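Dihydrodipicolinate synthase (Bacteroides thetaiotaomicron, PDB 4XKY) probably catalyses an aldolase-type reaction that joins pyruvate to, or releases it from, a partner through a Schiff base, as in other DapA-family lyases, and assembles as a tetramer. Local coordinates at residues P10-P15 against E25-L30; D18-D23 against S53-L58; F43-T48 against M60-N65; Y258-K263 against D274-P279. All blocks are in the same frame, centred on the assembly; numbering follows the deposited sequence.

Contact 1: residues P10-P15 against E25-L30; sequences PPLVTP and EGLQRL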
# COMPACT_ATOMS: atom_id res chain seq x y z
N PRO A 10 -10.65 27.78 -7.39
CA PRO A 10 -11.10 26.59 -8.08
C PRO A 10 -10.04 26.00 -8.97
O PRO A 10 -9.39 26.74 -9.72
CB PRO A 10 -12.27 27.07 -8.94
CG PRO A 10 -12.17 28.55 -8.97
CD PRO A 10 -11.43 28.98 -7.76
N PRO A 11 -9.85 24.68 -8.86
CA PRO A 11 -9.11 23.92 -9.83
C PRO A 11 -10.01 23.72 -11.05
O PRO A 11 -10.93 22.87 -11.03
CB PRO A 11 -8.83 22.60 -9.10
CG PRO A 11 -10.01 22.42 -8.20
CD PRO A 11 -10.57 23.81 -7.92
N LEU A 12 -9.79 24.52 -12.07
CA LEU A 12 -10.61 24.46 -13.26
C LEU A 12 -10.57 23.08 -13.92
O LEU A 12 -9.53 22.46 -14.01
CB LEU A 12 -10.20 25.50 -14.29
CG LEU A 12 -10.75 26.92 -14.14
CD1 LEU A 12 -10.27 27.50 -12.84
CD2 LEU A 12 -10.26 27.80 -15.27
N VAL A 13 -11.73 22.63 -14.41
CA VAL A 13 -11.75 21.55 -15.38
C VAL A 13 -11.12 22.08 -16.66
O VAL A 13 -11.06 23.31 -16.87
CB VAL A 13 -13.18 21.01 -15.64
CG1 VAL A 13 -13.81 20.46 -14.37
CG2 VAL A 13 -14.10 22.07 -16.20
N THR A 14 -10.58 21.17 -17.46
CA THR A 14 -10.06 21.48 -18.78
C THR A 14 -11.21 21.06 -19.70
O THR A 14 -11.40 19.89 -19.94
CB THR A 14 -8.74 20.73 -19.09
OG1 THR A 14 -7.73 21.07 -18.11
CG2 THR A 14 -8.24 21.09 -20.49
N PRO A 15 -12.02 22.02 -20.15
CA PRO A 15 -13.16 21.66 -21.01
C PRO A 15 -12.68 21.23 -22.37
O PRO A 15 -11.76 21.85 -22.92
CB PRO A 15 -14.00 22.92 -21.09
CG PRO A 15 -13.31 23.97 -20.31
CD PRO A 15 -11.94 23.47 -19.92
N GLU A 25 -14.94 27.94 -26.08
CA GLU A 25 -16.12 28.69 -25.72
C GLU A 25 -16.61 28.32 -24.34
O GLU A 25 -17.01 29.19 -23.59
CB GLU A 25 -17.21 28.48 -26.77
CG GLU A 25 -16.79 29.05 -28.12
CD GLU A 25 -17.89 29.75 -28.88
OE1 GLU A 25 -18.22 29.28 -29.99
OE2 GLU A 25 -18.43 30.76 -28.37
N GLY A 26 -16.61 27.02 -24.02
CA GLY A 26 -16.93 26.56 -22.67
C GLY A 26 -15.99 27.12 -21.64
O GLY A 26 -16.41 27.55 -20.59
N LEU A 27 -14.70 27.12 -21.94
CA LEU A 27 -13.70 27.67 -21.02
C LEU A 27 -13.94 29.15 -20.71
O LEU A 27 -13.83 29.57 -19.57
CB LEU A 27 -12.32 27.48 -21.61
CG LEU A 27 -11.19 28.10 -20.79
CD1 LEU A 27 -11.05 27.44 -19.45
CD2 LEU A 27 -9.93 27.92 -21.59
N GLN A 28 -14.26 29.94 -21.73
CA GLN A 28 -14.65 31.34 -21.52
C GLN A 28 -15.86 31.45 -20.63
O GLN A 28 -15.84 32.20 -19.66
CB GLN A 28 -14.92 32.04 -22.85
CG GLN A 28 -13.64 32.18 -23.65
CD GLN A 28 -13.82 32.65 -25.09
OE1 GLN A 28 -14.94 32.86 -25.55
NE2 GLN A 28 -12.70 32.84 -25.78
N ARG A 29 -16.91 30.68 -20.91
CA ARG A 29 -18.09 30.72 -20.03
C ARG A 29 -17.71 30.31 -18.61
O ARG A 29 -18.18 30.93 -17.66
CB ARG A 29 -19.24 29.85 -20.53
CG ARG A 29 -20.09 30.48 -21.63
CD ARG A 29 -21.30 29.62 -21.96
NE ARG A 29 -20.88 28.34 -22.54
CZ ARG A 29 -20.66 28.14 -23.84
NH1 ARG A 29 -20.86 29.11 -24.73
NH2 ARG A 29 -20.28 26.95 -24.26
N LEU A 30 -16.87 29.28 -18.47
CA LEU A 30 -16.47 28.80 -17.14
C LEU A 30 -15.75 29.90 -16.38
O LEU A 30 -16.08 30.16 -15.22
CB LEU A 30 -15.58 27.55 -17.25
CG LEU A 30 -14.99 26.95 -15.97
CD1 LEU A 30 -16.06 26.46 -15.00
CD2 LEU A 30 -14.04 25.81 -16.31
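Pro10 and Pro11 open the loop that leaves strand 7-8, and Pro10 is tied through its backbone to Phe43 of the neighbouring strand. Leu12 follows, also bonded to Phe43 by its backbone, and turns its side chain to helix 24-36. Its CG, set anti to the carbonyl carbon, lies 4.1 Å from Leu30 CD2, and the two leucines lie antiparallel, flank to flank. Val13 meets the same methyl nearly perpendicular, its CG2 coming within 3.7 Å of Leu30 CD2. Thr14 turns away and spends its hydroxyl on Gly49 O. Pro15 closes the segment, its ring tip resting on the helix backbone, with CG 3.8 Å from Leu27 CA. The bare backbone of Gly26 flanks this spot. Leu27 and Leu30, nearly one turn apart, both hold CG anti to the backbone N (chi1 176° and 177°); this rotamer carries Leu30 CD2 to Leu12 and Val13, while Leu27 CB and CD1 pack at the Pro15 ring. The result is a wholly apolar, buried seam between the loop after the first barrel strand and the first barrel helix, as expected of a TIM barrel, with Val13 close to Thr48 of the predicted pyruvate site.

Contact 2: residues D18-D23 against S53-L58; sequences DDDVLD and SLSYKL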
# COMPACT_ATOMS: atom_id res chain seq x y z
N ASP A 18 -13.11 17.12 -27.62
CA ASP A 18 -12.68 15.76 -27.96
C ASP A 18 -11.42 15.49 -27.14
O ASP A 18 -10.96 16.37 -26.43
CB ASP A 18 -12.44 15.61 -29.47
CG ASP A 18 -12.44 14.13 -29.92
OD1 ASP A 18 -12.86 13.26 -29.15
OD2 ASP A 18 -12.02 13.84 -31.06
N ASP A 19 -10.88 14.27 -27.24
CA ASP A 19 -9.81 13.83 -26.38
C ASP A 19 -8.64 14.82 -26.44
O ASP A 19 -7.98 15.04 -25.44
CB ASP A 19 -9.30 12.44 -26.77
CG ASP A 19 -10.36 11.36 -26.65
OD1 ASP A 19 -10.96 11.17 -25.59
OD2 ASP A 19 -10.61 10.67 -27.64
N ASP A 20 -8.39 15.40 -27.60
CA ASP A 20 -7.26 16.30 -27.77
C ASP A 20 -7.68 17.65 -28.32
O ASP A 20 -6.89 18.30 -29.00
CB ASP A 20 -6.24 15.70 -28.74
CG ASP A 20 -4.82 16.20 -28.46
OD1 ASP A 20 -4.50 16.56 -27.31
OD2 ASP A 20 -4.01 16.21 -29.38
N VAL A 21 -8.91 18.09 -28.04
CA VAL A 21 -9.41 19.38 -28.59
C VAL A 21 -10.01 20.16 -27.45
O VAL A 21 -10.92 19.67 -26.79
CB VAL A 21 -10.51 19.21 -29.68
CG1 VAL A 21 -11.02 20.58 -30.20
CG2 VAL A 21 -10.01 18.39 -30.84
N LEU A 22 -9.52 21.37 -27.25
CA LEU A 22 -9.98 22.23 -26.17
C LEU A 22 -11.32 22.89 -26.53
O LEU A 22 -11.49 23.38 -27.64
CB LEU A 22 -8.93 23.33 -25.91
CG LEU A 22 -9.11 24.25 -24.68
CD1 LEU A 22 -8.88 23.50 -23.37
CD2 LEU A 22 -8.18 25.46 -24.76
N ASP A 23 -12.26 22.91 -25.58
CA ASP A 23 -13.54 23.64 -25.70
C ASP A 23 -13.36 25.09 -25.27
O ASP A 23 -13.57 25.45 -24.10
CB ASP A 23 -14.62 22.98 -24.83
CG ASP A 23 -15.94 23.77 -24.80
OD1 ASP A 23 -16.21 24.61 -25.70
OD2 ASP A 23 -16.71 23.56 -23.86
N SER A 53 -3.46 13.18 -18.13
CA SER A 53 -4.05 12.37 -19.21
C SER A 53 -4.18 13.13 -20.55
O SER A 53 -4.48 12.55 -21.59
CB SER A 53 -5.39 11.77 -18.76
OG SER A 53 -6.43 12.74 -18.87
N LEU A 54 -3.89 14.42 -20.52
CA LEU A 54 -3.92 15.29 -21.70
C LEU A 54 -2.56 15.37 -22.35
O LEU A 54 -1.55 15.26 -21.70
CB LEU A 54 -4.35 16.70 -21.31
CG LEU A 54 -5.74 16.77 -20.68
CD1 LEU A 54 -6.11 18.21 -20.40
CD2 LEU A 54 -6.81 16.09 -21.51
N SER A 55 -2.56 15.57 -23.66
CA SER A 55 -1.33 15.77 -24.40
C SER A 55 -0.65 17.08 -23.97
O SER A 55 -1.27 17.98 -23.40
CB SER A 55 -1.63 15.82 -25.89
OG SER A 55 -2.20 17.08 -26.24
N TYR A 56 0.64 17.17 -24.25
CA TYR A 56 1.39 18.40 -23.98
C TYR A 56 0.80 19.58 -24.69
O TYR A 56 0.69 20.65 -24.14
CB TYR A 56 2.83 18.26 -24.46
CG TYR A 56 3.77 19.12 -23.67
CD1 TYR A 56 4.02 18.83 -22.34
CD2 TYR A 56 4.40 20.22 -24.23
CE1 TYR A 56 4.88 19.59 -21.58
CE2 TYR A 56 5.27 21.00 -23.48
CZ TYR A 56 5.50 20.67 -22.15
OH TYR A 56 6.34 21.38 -21.34
N LYS A 57 0.42 19.39 -25.95
CA LYS A 57 -0.22 20.45 -26.70
C LYS A 57 -1.44 20.98 -25.97
O LYS A 57 -1.61 22.20 -25.82
CB LYS A 57 -0.60 19.94 -28.09
CG LYS A 57 -1.24 20.99 -28.99
CD LYS A 57 -1.91 20.33 -30.19
CE LYS A 57 -3.37 19.97 -29.91
NZ LYS A 57 -3.94 19.12 -30.98
N LEU A 58 -2.30 20.08 -25.50
CA LEU A 58 -3.54 20.53 -24.87
C LEU A 58 -3.28 21.24 -23.56
O LEU A 58 -3.89 22.24 -23.28
CB LEU A 58 -4.47 19.36 -24.66
CG LEU A 58 -5.96 19.59 -24.52
CD1 LEU A 58 -6.48 20.57 -25.54
CD2 LEU A 58 -6.64 18.26 -24.70
O HOH W 1 -5.14 14.97 -25.14
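Leu58 supplies the tight half of this contact. Its CD1 sits 3.7 Å from Leu22 CB on strand 21-22, while CD2 tucks under the turn, 3.7 Å from Asp20 CA and 3.6 Å from Asp19 O. Beside this apolar plug lies a compact polar knot. Asp20, with CG anti to the backbone N (chi1 -153°), brings OD1 to 2.6 Å from Ser55 OG, which donates to the syn lone pair of the carboxylate. Ser55 OG also accepts from Leu58 N at 3.1 Å, so giving and receiving together fix its rotation. A water donates to both Asp19 O and Asp20 OD1 and accepts from Ser55 N, leaving OD1 gripped twice. The looser side belongs to the exposed Lys57: its chain bends at chi3 to bring NZ 3.3 Å from Asp20 OD2, a weak bond within a salt bridge. At the start of helix 56-70 an acidic side chain of a neighbouring subunit accepts from Tyr56 N. The ionised form of Asp20 is probably favoured by the nearby lysine and by the N-terminal end of that helix. At the centre is a classic serine N-cap, here steadied by an aspartate from the type I turn of Asp18-Val21.

Contact 3: residues F43-T48 against M60-N65; sequences FVLGTT and MEMIKN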
# COMPACT_ATOMS: atom_id res chain seq x y z
N PHE A 43 -6.87 28.08 -10.80
CA PHE A 43 -5.84 27.09 -10.75
C PHE A 43 -6.03 26.14 -11.91
O PHE A 43 -7.05 25.45 -12.01
CB PHE A 43 -5.88 26.37 -9.40
CG PHE A 43 -4.93 25.22 -9.30
CD1 PHE A 43 -3.63 25.31 -9.80
CD2 PHE A 43 -5.32 24.02 -8.72
CE1 PHE A 43 -2.77 24.22 -9.73
CE2 PHE A 43 -4.45 22.94 -8.63
CZ PHE A 43 -3.18 23.04 -9.13
N VAL A 44 -5.08 26.14 -12.85
CA VAL A 44 -5.22 25.27 -14.01
C VAL A 44 -4.26 24.10 -13.99
O VAL A 44 -3.16 24.19 -13.43
CB VAL A 44 -5.12 26.01 -15.35
CG1 VAL A 44 -6.14 27.15 -15.39
CG2 VAL A 44 -3.73 26.53 -15.63
N LEU A 45 -4.72 23.04 -14.65
CA LEU A 45 -4.02 21.77 -14.81
C LEU A 45 -3.81 20.98 -13.52
O LEU A 45 -2.88 20.21 -13.41
CB LEU A 45 -2.70 22.00 -15.57
CG LEU A 45 -2.90 22.56 -16.98
CD1 LEU A 45 -1.56 22.70 -17.67
CD2 LEU A 45 -3.80 21.68 -17.82
N GLY A 46 -4.67 21.16 -12.54
CA GLY A 46 -4.68 20.27 -11.38
C GLY A 46 -5.27 18.92 -11.82
O GLY A 46 -5.53 18.71 -13.02
N THR A 47 -5.43 18.02 -10.85
CA THR A 47 -6.12 16.71 -11.01
C THR A 47 -7.52 16.85 -11.63
O THR A 47 -7.86 16.14 -12.56
CB THR A 47 -6.28 16.00 -9.64
OG1 THR A 47 -5.01 15.95 -8.98
CG2 THR A 47 -6.77 14.54 -9.82
N THR A 48 -8.29 17.79 -11.11
CA THR A 48 -9.58 18.17 -11.68
C THR A 48 -9.53 18.60 -13.16
O THR A 48 -10.52 18.38 -13.91
CB THR A 48 -10.20 19.28 -10.81
OG1 THR A 48 -10.41 18.77 -9.50
CG2 THR A 48 -11.51 19.70 -11.36
N MET A 60 -0.70 23.04 -22.98
CA MET A 60 -0.25 24.38 -23.36
C MET A 60 -1.40 25.28 -23.79
O MET A 60 -1.44 26.44 -23.40
CB MET A 60 0.84 24.32 -24.43
CG MET A 60 2.12 23.74 -23.86
SD MET A 60 3.57 23.62 -24.94
CE MET A 60 2.90 22.97 -26.46
N GLU A 61 -2.34 24.74 -24.55
CA GLU A 61 -3.51 25.51 -24.95
C GLU A 61 -4.37 25.92 -23.76
O GLU A 61 -4.91 27.02 -23.75
CB GLU A 61 -4.33 24.74 -25.96
CG GLU A 61 -3.56 24.50 -27.24
CD GLU A 61 -4.36 23.78 -28.31
OE1 GLU A 61 -5.49 23.33 -28.02
OE2 GLU A 61 -3.82 23.63 -29.42
N MET A 62 -4.48 25.07 -22.75
CA MET A 62 -5.26 25.42 -21.59
C MET A 62 -4.62 26.61 -20.88
O MET A 62 -5.32 27.52 -20.48
CB MET A 62 -5.38 24.26 -20.61
CG MET A 62 -6.16 24.54 -19.32
SD MET A 62 -7.88 25.03 -19.62
CE MET A 62 -8.46 25.24 -17.94
N ILE A 63 -3.31 26.57 -20.70
CA ILE A 63 -2.59 27.66 -20.09
C ILE A 63 -2.76 28.97 -20.86
O ILE A 63 -3.11 30.00 -20.28
CB ILE A 63 -1.10 27.32 -19.98
CG1 ILE A 63 -0.91 26.22 -18.94
CG2 ILE A 63 -0.25 28.53 -19.60
CD1 ILE A 63 0.43 25.53 -19.03
N LYS A 64 -2.49 28.93 -22.17
CA LYS A 64 -2.58 30.12 -23.01
C LYS A 64 -3.98 30.70 -23.01
O LYS A 64 -4.16 31.87 -22.70
CB LYS A 64 -2.18 29.82 -24.46
CG LYS A 64 -0.73 29.40 -24.70
CD LYS A 64 -0.39 29.52 -26.19
CE LYS A 64 0.55 28.45 -26.73
NZ LYS A 64 -0.15 27.15 -26.99
N ASN A 65 -4.98 29.90 -23.36
CA ASN A 65 -6.36 30.43 -23.32
C ASN A 65 -6.80 30.93 -21.95
O ASN A 65 -7.50 31.94 -21.86
CB ASN A 65 -7.38 29.40 -23.84
CG ASN A 65 -7.36 29.29 -25.34
OD1 ASN A 65 -8.05 30.05 -26.03
ND2 ASN A 65 -6.53 28.41 -25.86
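Glu61 O is the best-held polar atom, gripped by two donors that both come from Asn65. Asn65 N lies 2.9 Å from Glu61 O, the ordinary helical bond. The other donor is Asn65 ND2, 3.0 Å from Glu61 O, which arrives above the carbonyl plane, 35° out of it, while the oxygen lies nearly in the plane of the amide. Asn65 OD1 in turn receives Arg68 NH2, so both ends of the amide are engaged and its orientation is fixed. That bonding stays within helix 56-70; the face turned to strand 42-44 is apolar. Met62, with CG anti to the backbone N and a bend at chi2, carries CE to 3.9 Å from Val44 CG1, slanting across the valine. Met62 CG meets Leu45 CD2 at 4.0 Å, where the two side chains run antiparallel, side by side. Leu45 also sends CD1 to 3.7 Å from Ile63 CD1, and these two chains meet nearly perpendicular. The left-handed backbone of Leu45 (phi 67°) turns the chain out of the strand toward Thr48, a predicted pyruvate-binding residue. Strand 42-44 and helix 56-70 are the first two elements of a beta-alpha-beta unit that ends in strand 76-79. The chemistry implies that between the two segments the attraction is apolar packing, while the Asn65 amide is spent on bonds within its own helix.

Contact 4: residues Y258-K263 against D274-P279; sequences YLKGLK and DYVAAP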
# COMPACT_ATOMS: atom_id res chain seq x y z
N TYR A 258 -15.93 11.41 -9.55
CA TYR A 258 -15.87 12.83 -9.21
C TYR A 258 -15.78 13.67 -10.48
O TYR A 258 -16.59 14.54 -10.70
CB TYR A 258 -14.71 13.12 -8.27
CG TYR A 258 -14.23 14.55 -8.25
CD1 TYR A 258 -14.97 15.56 -7.68
CD2 TYR A 258 -12.98 14.87 -8.76
CE1 TYR A 258 -14.50 16.87 -7.65
CE2 TYR A 258 -12.49 16.16 -8.73
CZ TYR A 258 -13.26 17.17 -8.19
OH TYR A 258 -12.75 18.45 -8.17
N LEU A 259 -14.82 13.36 -11.32
CA LEU A 259 -14.57 14.13 -12.53
C LEU A 259 -15.74 14.04 -13.53
O LEU A 259 -16.18 15.05 -14.08
CB LEU A 259 -13.30 13.61 -13.17
CG LEU A 259 -13.02 14.17 -14.56
CD1 LEU A 259 -12.68 15.64 -14.47
CD2 LEU A 259 -11.93 13.37 -15.23
N LYS A 260 -16.23 12.83 -13.76
CA LYS A 260 -17.33 12.62 -14.66
C LYS A 260 -18.59 13.35 -14.21
O LYS A 260 -19.31 13.88 -15.02
CB LYS A 260 -17.61 11.13 -14.81
CG LYS A 260 -16.55 10.46 -15.64
CD LYS A 260 -16.32 9.00 -15.30
CE LYS A 260 -17.04 8.04 -16.18
NZ LYS A 260 -16.14 6.87 -16.37
N GLY A 261 -18.85 13.32 -12.91
CA GLY A 261 -20.00 13.98 -12.35
C GLY A 261 -19.91 15.48 -12.44
O GLY A 261 -20.86 16.14 -12.88
N LEU A 262 -18.78 16.02 -12.02
CA LEU A 262 -18.52 17.45 -12.14
C LEU A 262 -18.71 17.94 -13.57
O LEU A 262 -19.43 18.87 -13.83
CB LEU A 262 -17.09 17.76 -11.73
CG LEU A 262 -16.70 19.21 -11.55
CD1 LEU A 262 -17.55 19.82 -10.47
CD2 LEU A 262 -15.23 19.30 -11.17
N LYS A 263 -18.06 17.27 -14.51
CA LYS A 263 -18.17 17.69 -15.90
C LYS A 263 -19.60 17.50 -16.47
O LYS A 263 -20.09 18.34 -17.21
CB LYS A 263 -17.11 16.98 -16.76
CG LYS A 263 -15.74 17.63 -16.71
CD LYS A 263 -14.92 17.19 -17.91
CE LYS A 263 -13.71 18.07 -18.13
NZ LYS A 263 -12.90 17.67 -19.32
N ASP A 274 -19.16 18.48 -21.41
CA ASP A 274 -18.90 17.42 -20.44
C ASP A 274 -17.91 16.40 -20.93
O ASP A 274 -17.67 15.38 -20.27
CB ASP A 274 -20.21 16.70 -20.07
CG ASP A 274 -21.02 16.27 -21.29
OD1 ASP A 274 -20.65 16.60 -22.45
OD2 ASP A 274 -22.03 15.58 -21.11
N TYR A 275 -17.31 16.62 -22.10
CA TYR A 275 -16.43 15.58 -22.67
C TYR A 275 -15.25 15.25 -21.74
O TYR A 275 -14.61 16.17 -21.21
CB TYR A 275 -15.90 15.98 -24.07
CG TYR A 275 -15.36 14.79 -24.83
CD1 TYR A 275 -16.20 14.02 -25.63
CD2 TYR A 275 -14.02 14.41 -24.73
CE1 TYR A 275 -15.72 12.94 -26.31
CE2 TYR A 275 -13.54 13.31 -25.39
CZ TYR A 275 -14.40 12.60 -26.19
OH TYR A 275 -14.00 11.51 -26.89
N VAL A 276 -14.94 13.96 -21.59
CA VAL A 276 -13.85 13.47 -20.74
C VAL A 276 -12.80 12.73 -21.59
O VAL A 276 -13.16 11.91 -22.45
CB VAL A 276 -14.37 12.53 -19.63
CG1 VAL A 276 -13.23 11.94 -18.82
CG2 VAL A 276 -15.34 13.28 -18.71
N ALA A 277 -11.51 13.01 -21.39
CA ALA A 277 -10.50 12.47 -22.29
C ALA A 277 -10.27 11.00 -22.00
O ALA A 277 -10.23 10.58 -20.84
CB ALA A 277 -9.17 13.18 -22.08
N ALA A 278 -10.10 10.24 -23.06
CA ALA A 278 -9.61 8.87 -22.97
C ALA A 278 -8.36 8.82 -22.07
O ALA A 278 -7.52 9.73 -22.13
CB ALA A 278 -9.29 8.34 -24.35
N PRO A 279 -8.22 7.77 -21.28
CA PRO A 279 -9.00 6.53 -21.31
C PRO A 279 -10.39 6.53 -20.66
O PRO A 279 -11.09 5.52 -20.72
CB PRO A 279 -8.13 5.57 -20.50
CG PRO A 279 -7.46 6.45 -19.48
CD PRO A 279 -7.24 7.77 -20.17
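Lys263 sets CG anti to its carbonyl carbon (chi1 -82°) and stays extended beyond it, a shape that sends the ammonium straight from helix 257-268 to the loop after it. Val276 answers with CG1 anti to the backbone N and CG2 anti to the carbonyl carbon, spreading its two methyls toward the helix. The lysine runs alongside the backbone of the loop: Lys263 CD passes 3.5 Å from Tyr275 O. Lys263 NZ then donates to Tyr275 O at 3.0 Å, nearly along the C=O axis (161°). NZ has two further partners, a salt bridge to Glu50 OE2 and a bond to Thr14 O. Three acceptors thus hold this buried charge, and the glutamate probably balances it. Val276 packs on the stem of the same chain, with CG2 4.0 Å from Lys263 CD, the two side chains set at a slant. Val276 CG1 meets Leu259 CD2 end to end at 4.1 Å. At the other end Asp274 CB lies close against the helix backbone, 3.3 Å from Lys263 O. The Asp274 carboxylate leads away from this helix to a salt bridge with Arg288. Lys263 is distinct from Lys164, the predicted Schiff-base residue, and here serves to tie loops together. The arrangement belongs to the C-terminal helices that follow the barrel in the DapA family, packed beside its active-site end: Leu259 is near Thr48 of the predicted pyruvate site, and Tyr258 OH is hydrogen-bonded to Thr48 OG1.

How the contacts relate
Contacts 1 and 3 are the closest pair, their centres about 9 Å apart, and they join the first two strand-helix units of the barrel; Met62 CE of contact 3 packs on Val13 O of contact 1. Contact 2 shares helix 56-70 with contact 3, about 10 Å between centres, and Leu22 of contact 2 packs on Glu61 and Asn65 of contact 3. Along the chain the segments of contacts 1 and 2 alternate, as do those of 2 and 3, whereas contact 4 comes last. Its C-terminal helix and loop are joined to the early loops by Lys263 NZ-Thr14 O (contact 1) and Ala278 N-Asp19 OD1 (contact 2). Thr48 of contact 3 and Tyr258, about 15 Å between contact centres, link it to the predicted pyruvate site.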